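Local coordinates for phosphoribosylaminoimidazole-succinocarboxamide synthase (Saccharomyces cerevisiae, PDB 2CNQ), which catalyses the ATP-dependent joining of 4-carboxy-5-aminoimidazole ribotide (CAIR) and aspartate to give SAICAR in de novo purine biosynthesis, at residues S240-N245 and S257-F262. Sequence-based numbering, arbitrary orientation. Where two conformers were deposited one is given.
Sequences SSRFWN and SYDKQF. With AMZ (aminoimidazole 4-carboxamide ribonucleotide), chain C; ADP (adenosine-5'-diphosphate), chain F.
Ser241 meets the second segment through its carbonyl, O lying 3.3 Å from CB of Asp259, while its OG bonds back to Thr216 and Thr237. Arg242 reaches out extended from CG to NE and grips Gln261 side-on: NE and NH1 both donate to OE1, each at 2.9 Å. The oxygen sits in the guanidinium plane, yet both nitrogens approach it from one face of the amide, about 40° out of that plane; OE1 also accepts from Arg264, while NE2 donates to Asp265. On the ligand side, NH2 of Arg242 gives AMZ OP2 a nearly straight 2.7 Å bond (168°) and pairs with Asp215, while ribose C3 lies over one guanidinium face, offset toward its rim. An alanine in place of Arg242 would probably leave the AMZ phosphate without this charged partner and Gln261 OE1 without two of its donors. Phe243 N donates to Asp259 OD2 (2.7 Å) on the anti side, and Phe243 O accepts from Tyr258 N at 3.0 Å. Trp244 NE1 donates to a water that in turn bonds to the same OD2. Asn245 CB packs obliquely against the Tyr258 ring, 3.6 Å from CE2. Asp259 OD1, through its anti lone pair, accepts from Gln261 N (2.7 Å), a capping bond at the entry to helix 261-269. Ser240 to Arg242 thus line the AMZ pocket, and the capped turn helps position the phosphate-binding Arg242 through Gln261.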
ATOM      1  N   SER A 240       0.674  -2.972  -0.088  1.00  5.40           N
ATOM      2  CA  SER A 240       1.367  -2.082   0.797  1.00  5.40           C
ATOM      3  C   SER A 240       1.706  -2.700   2.128  1.00  5.38           C
ATOM      4  O   SER A 240       2.321  -2.040   2.936  1.00  5.98           O
ATOM      5  CB  SER A 240       0.567  -0.841   1.025  1.00  5.88           C
ATOM      6  OG  SER A 240      -0.540  -1.081   1.828  1.00  5.98           O
ATOM      7  N   SER A 241       1.317  -3.929   2.359  1.00  5.41           N
ATOM      8  CA  SER A 241       1.376  -4.522   3.671  1.00  5.64           C
ATOM      9  C   SER A 241       1.676  -5.951   3.593  1.00  5.30           C
ATOM     10  O   SER A 241       1.498  -6.573   2.561  1.00  6.03           O
ATOM     11  CB  SER A 241       0.005  -4.405   4.328  1.00  5.61           C
ATOM     12  OG  SER A 241      -0.534  -3.125   4.158  1.00  5.88           O
ATOM     13  N   ARG A 242       2.031  -6.507   4.739  1.00  5.40           N
ATOM     14  CA  ARG A 242       2.080  -7.926   4.912  1.00  5.43           C
ATOM     15  C   ARG A 242       1.022  -8.310   5.886  1.00  5.69           C
ATOM     16  O   ARG A 242       0.914  -7.747   6.959  1.00  6.09           O
ATOM     17  CB  ARG A 242       3.424  -8.368   5.386  1.00  6.02           C
ATOM     18  CG  ARG A 242       4.440  -8.266   4.323  1.00  6.57           C
ATOM     19  CD  ARG A 242       5.785  -8.551   4.881  1.00  6.87           C
ATOM     20  NE  ARG A 242       6.782  -8.472   3.838  1.00  7.65           N
ATOM     21  CZ  ARG A 242       7.900  -7.793   3.916  1.00  6.73           C
ATOM     22  NH1 ARG A 242       8.743  -7.908   2.928  1.00  8.15           N
ATOM     23  NH2 ARG A 242       8.177  -7.002   4.928  1.00  7.11           N
ATOM     24  N   PHE A 243       0.212  -9.260   5.458  1.00  5.62           N
ATOM     25  CA  PHE A 243      -0.886  -9.756   6.222  1.00  5.50           C
ATOM     26  C   PHE A 243      -0.693 -11.214   6.475  1.00  5.99           C
ATOM     27  O   PHE A 243      -0.550 -11.983   5.539  1.00  6.31           O
ATOM     28  CB  PHE A 243      -2.170  -9.558   5.463  1.00  5.76           C
ATOM     29  CG  PHE A 243      -2.518  -8.156   5.195  1.00  5.50           C
ATOM     30  CD1 PHE A 243      -2.860  -7.743   3.928  1.00  6.00           C
ATOM     31  CD2 PHE A 243      -2.560  -7.232   6.200  1.00  6.57           C
ATOM     32  CE1 PHE A 243      -3.267  -6.445   3.694  1.00  6.49           C
ATOM     33  CE2 PHE A 243      -2.935  -5.938   5.955  1.00  6.44           C
ATOM     34  CZ  PHE A 243      -3.307  -5.550   4.700  1.00  6.32           C
ATOM     35  N   TRP A 244      -0.720 -11.571   7.742  1.00  5.94           N
ATOM     36  CA  TRP A 244      -0.545 -12.927   8.162  1.00  6.24           C
ATOM     37  C   TRP A 244      -1.783 -13.399   8.838  1.00  6.50           C
ATOM     38  O   TRP A 244      -2.502 -12.669   9.459  1.00  7.21           O
ATOM     39  CB  TRP A 244       0.593 -13.020   9.133  1.00  6.61           C
ATOM     40  CG  TRP A 244       1.885 -12.641   8.563  1.00  6.69           C
ATOM     41  CD1 TRP A 244       2.246 -12.644   7.259  1.00  6.89           C
ATOM     42  CD2 TRP A 244       3.021 -12.228   9.289  1.00  6.47           C
ATOM     43  NE1 TRP A 244       3.528 -12.258   7.136  1.00  7.15           N
ATOM     44  CE2 TRP A 244       4.036 -12.008   8.376  1.00  6.78           C
ATOM     45  CE3 TRP A 244       3.270 -12.009  10.643  1.00  6.61           C
ATOM     46  CZ2 TRP A 244       5.291 -11.622   8.760  1.00  7.34           C
ATOM     47  CZ3 TRP A 244       4.500 -11.610  11.026  1.00  7.27           C
ATOM     48  CH2 TRP A 244       5.504 -11.403  10.087  1.00  7.53           C
ATOM     49  N   ASN A 245      -2.026 -14.675   8.714  1.00  6.73           N
ATOM     50  CA  ASN A 245      -3.107 -15.293   9.421  1.00  6.74           C
ATOM     51  C   ASN A 245      -2.726 -15.470  10.862  1.00  7.01           C
ATOM     52  O   ASN A 245      -1.730 -16.102  11.180  1.00  7.72           O
ATOM     53  CB  ASN A 245      -3.386 -16.615   8.751  1.00  7.37           C
ATOM     54  CG  ASN A 245      -4.554 -17.303   9.327  1.00  7.67           C
ATOM     55  OD1 ASN A 245      -5.666 -17.152   8.806  1.00 10.37           O
ATOM     56  ND2 ASN A 245      -4.362 -18.055  10.350  1.00  7.81           N
ATOM     57  N   SER A 257       1.591 -15.932   3.425  1.00  7.07           N
ATOM     58  CA  SER A 257       1.342 -14.615   2.931  1.00  7.12           C
ATOM     59  C   SER A 257      -0.088 -14.430   2.529  1.00  6.93           C
ATOM     60  O   SER A 257      -0.663 -15.285   1.865  1.00  8.18           O
ATOM     61  CB  SER A 257       2.091 -14.535   1.594  0.61  8.08           C
ATOM     62  OG  SER A 257       1.689 -13.430   0.831  0.61  7.76           O
ATOM     63  N   TYR A 258      -0.655 -13.298   2.864  1.00  6.08           N
ATOM     64  CA  TYR A 258      -1.905 -12.898   2.289  1.00  6.03           C
ATOM     65  C   TYR A 258      -1.704 -11.551   1.640  1.00  6.11           C
ATOM     66  O   TYR A 258      -2.410 -10.591   1.885  1.00  6.97           O
ATOM     67  CB  TYR A 258      -3.011 -12.888   3.308  1.00  6.53           C
ATOM     68  CG  TYR A 258      -3.194 -14.269   3.828  1.00  6.74           C
ATOM     69  CD1 TYR A 258      -4.100 -15.108   3.248  1.00  7.50           C
ATOM     70  CD2 TYR A 258      -2.407 -14.754   4.844  1.00  6.67           C
ATOM     71  CE1 TYR A 258      -4.200 -16.420   3.648  1.00  8.46           C
ATOM     72  CE2 TYR A 258      -2.511 -16.058   5.264  1.00  7.40           C
ATOM     73  CZ  TYR A 258      -3.410 -16.873   4.655  1.00  7.76           C
ATOM     74  OH  TYR A 258      -3.538 -18.173   5.027  1.00 10.31           O
ATOM     75  N   ASP A 259      -0.698 -11.507   0.777  1.00  6.11           N
ATOM     76  CA  ASP A 259      -0.172 -10.253   0.323  1.00  6.27           C
ATOM     77  C   ASP A 259       0.837 -10.526  -0.753  1.00  6.13           C
ATOM     78  O   ASP A 259       1.015 -11.633  -1.216  1.00  7.25           O
ATOM     79  CB  ASP A 259       0.439  -9.524   1.507  1.00  6.79           C
ATOM     80  CG  ASP A 259       1.450 -10.373   2.206  1.00  7.32           C
ATOM     81  OD1 ASP A 259       2.331 -10.895   1.517  1.00 11.68           O
ATOM     82  OD2 ASP A 259       1.337 -10.642   3.372  1.00  7.95           O
ATOM     83  N   LYS A 260       1.505  -9.488  -1.176  1.00  6.05           N
ATOM     84  CA  LYS A 260       2.416  -9.589  -2.271  1.00  6.19           C
ATOM     85  C   LYS A 260       3.589 -10.457  -1.962  1.00  6.20           C
ATOM     86  O   LYS A 260       4.290 -10.837  -2.877  1.00  6.59           O
ATOM     87  CB  LYS A 260       2.928  -8.219  -2.652  0.52  7.05           C
ATOM     88  CG  LYS A 260       3.573  -8.228  -4.028  0.52  7.55           C
ATOM     89  CD  LYS A 260       4.429  -7.029  -4.287  0.52  7.62           C
ATOM     90  CE  LYS A 260       3.655  -5.761  -4.297  0.52  8.33           C
ATOM     91  NZ  LYS A 260       4.386  -4.714  -5.070  0.52  9.89           N
ATOM     92  N   GLN A 261       3.875 -10.708  -0.703  1.00  6.40           N
ATOM     93  CA  GLN A 261       5.027 -11.496  -0.384  1.00  6.90           C
ATOM     94  C   GLN A 261       4.970 -12.846  -1.054  1.00  6.63           C
ATOM     95  O   GLN A 261       5.996 -13.391  -1.393  1.00  6.94           O
ATOM     96  CB  GLN A 261       5.210 -11.662   1.113  1.00  6.75           C
ATOM     97  CG  GLN A 261       6.588 -12.091   1.468  1.00  7.85           C
ATOM     98  CD  GLN A 261       7.583 -11.019   1.132  1.00  8.22           C
ATOM     99  OE1 GLN A 261       7.332  -9.849   1.357  1.00  8.77           O
ATOM    100  NE2 GLN A 261       8.716 -11.413   0.582  1.00  9.79           N
ATOM    101  N   PHE A 262       3.797 -13.385  -1.278  1.00  6.68           N
ATOM    102  CA  PHE A 262       3.692 -14.632  -1.960  1.00  7.37           C
ATOM    103  C   PHE A 262       4.366 -14.531  -3.309  1.00  6.95           C
ATOM    104  O   PHE A 262       5.091 -15.412  -3.722  1.00  7.67           O
ATOM    105  CB  PHE A 262       2.242 -14.952  -2.136  1.00  8.04           C
ATOM    106  CG  PHE A 262       2.022 -16.100  -3.019  1.00  8.52           C
ATOM    107  CD1 PHE A 262       1.498 -15.904  -4.267  1.00  8.36           C
ATOM    108  CD2 PHE A 262       2.387 -17.367  -2.632  1.00 10.29           C
ATOM    109  CE1 PHE A 262       1.323 -16.951  -5.118  1.00 10.08           C
ATOM    110  CE2 PHE A 262       2.207 -18.417  -3.474  1.00 12.22           C
ATOM    111  CZ  PHE A 262       1.679 -18.208  -4.728  1.00 11.40           C
TER
HETATM  112  O5  AMZ C1308       5.441   0.192  -2.337  1.00  9.49           O
HETATM  113  C6  AMZ C1308       6.462   0.372  -1.707  1.00  9.38           C
HETATM  114  N2  AMZ C1308       7.441   1.175  -2.107  1.00 12.14           N
HETATM  115  C3A AMZ C1308       6.664  -0.281  -0.428  1.00  8.32           C
HETATM  116  C7A AMZ C1308       5.814  -1.170   0.156  1.00  7.39           C
HETATM  117  N3  AMZ C1308       4.593  -1.618  -0.191  1.00  8.01           N
HETATM  118  N1  AMZ C1308       7.750  -0.122   0.348  1.00  9.38           N
HETATM  119  C5  AMZ C1308       7.574  -0.887   1.403  1.00  8.47           C
HETATM  120  N   AMZ C1308       6.400  -1.548   1.291  1.00  7.34           N
HETATM  121  C1  AMZ C1308       5.833  -2.425   2.285  1.00  6.92           C
HETATM  122  C2  AMZ C1308       6.090  -3.882   2.041  1.00  7.55           C
HETATM  123  C3  AMZ C1308       6.038  -4.452   3.429  1.00  6.82           C
HETATM  124  O2  AMZ C1308       4.673  -4.602   3.750  1.00  7.62           O
HETATM  125  O1  AMZ C1308       5.118  -4.401   1.158  1.00  8.53           O
HETATM  126  O   AMZ C1308       6.500  -2.138   3.482  1.00  7.66           O
HETATM  127  C   AMZ C1308       6.649  -3.325   4.246  1.00  7.29           C
HETATM  128  C4  AMZ C1308       8.085  -3.532   4.597  1.00  7.21           C
HETATM  129  O3  AMZ C1308       8.772  -3.984   3.441  1.00  7.76           O
HETATM  130  P   AMZ C1308      10.289  -4.452   3.598  1.00  7.96           P
HETATM  131  OP1 AMZ C1308      11.110  -3.230   3.849  1.00  8.43           O
HETATM  132  O4  AMZ C1308      10.600  -5.086   2.263  1.00 10.32           O
HETATM  133  OP2 AMZ C1308      10.398  -5.412   4.737  1.00  7.87           O
HETATM  134  PB  ADP F1311       7.262  -2.946  -5.955  0.30 15.89           P
HETATM  135  O1B ADP F1311       7.331  -2.536  -7.388  0.30 13.51           O
HETATM  136  O2B ADP F1311       7.742  -1.899  -4.987  0.30 17.96           O
HETATM  137  O3B ADP F1311       5.910  -3.544  -5.642  0.20 17.22           O
HETATM  138  PA  ADP F1311       8.179  -4.540  -4.152  0.60 10.28           P
HETATM  139  O1A ADP F1311       8.627  -5.912  -3.824  0.60  6.79           O
HETATM  140  O2A ADP F1311       6.828  -4.372  -3.560  0.60  8.52           O
HETATM  141  O3A ADP F1311       8.308  -4.132  -5.669  0.60 12.19           O
HETATM  142  O5' ADP F1311       9.075  -3.445  -3.483  0.60 12.06           O
HETATM  143  C5' ADP F1311       8.932  -3.212  -2.098  0.60 12.89           C
HETATM  144  C4' ADP F1311       9.986  -2.286  -1.525  0.60 14.88           C
HETATM  145  O4' ADP F1311      11.237  -2.959  -1.620  0.60 15.02           O
HETATM  146  C3' ADP F1311      10.060  -1.012  -2.327  0.60 13.76           C
HETATM  147  O3' ADP F1311      10.432   0.060  -1.481  0.60 15.02           O
HETATM  148  C2' ADP F1311      11.149  -1.333  -3.301  0.60 14.04           C
HETATM  149  O2' ADP F1311      11.814  -0.169  -3.719  0.60 12.17           O
HETATM  150  C1' ADP F1311      12.071  -2.202  -2.477  0.60 14.03           C
HETATM  151  N9  ADP F1311      12.837  -3.143  -3.286  0.60 14.11           N
HETATM  152  C8  ADP F1311      12.367  -3.784  -4.342  0.60 13.69           C
HETATM  153  N7  ADP F1311      13.308  -4.568  -4.882  0.60 15.22           N
HETATM  154  C5  ADP F1311      14.394  -4.433  -4.139  0.60 14.79           C
HETATM  155  C6  ADP F1311      15.707  -5.035  -4.218  0.60 15.37           C
HETATM  156  N6  ADP F1311      15.967  -5.912  -5.218  0.60 16.26           N
HETATM  157  N1  ADP F1311      16.590  -4.652  -3.277  0.60 16.08           N
HETATM  158  C2  ADP F1311      16.279  -3.754  -2.295  0.60 15.85           C
HETATM  159  N3  ADP F1311      15.064  -3.171  -2.170  0.60 15.93           N
HETATM  160  C4  ADP F1311      14.100  -3.484  -3.068  0.60 14.27           C
HETATM  161  O   HOH W   1       3.755 -11.825   4.293  1.00 10.57           O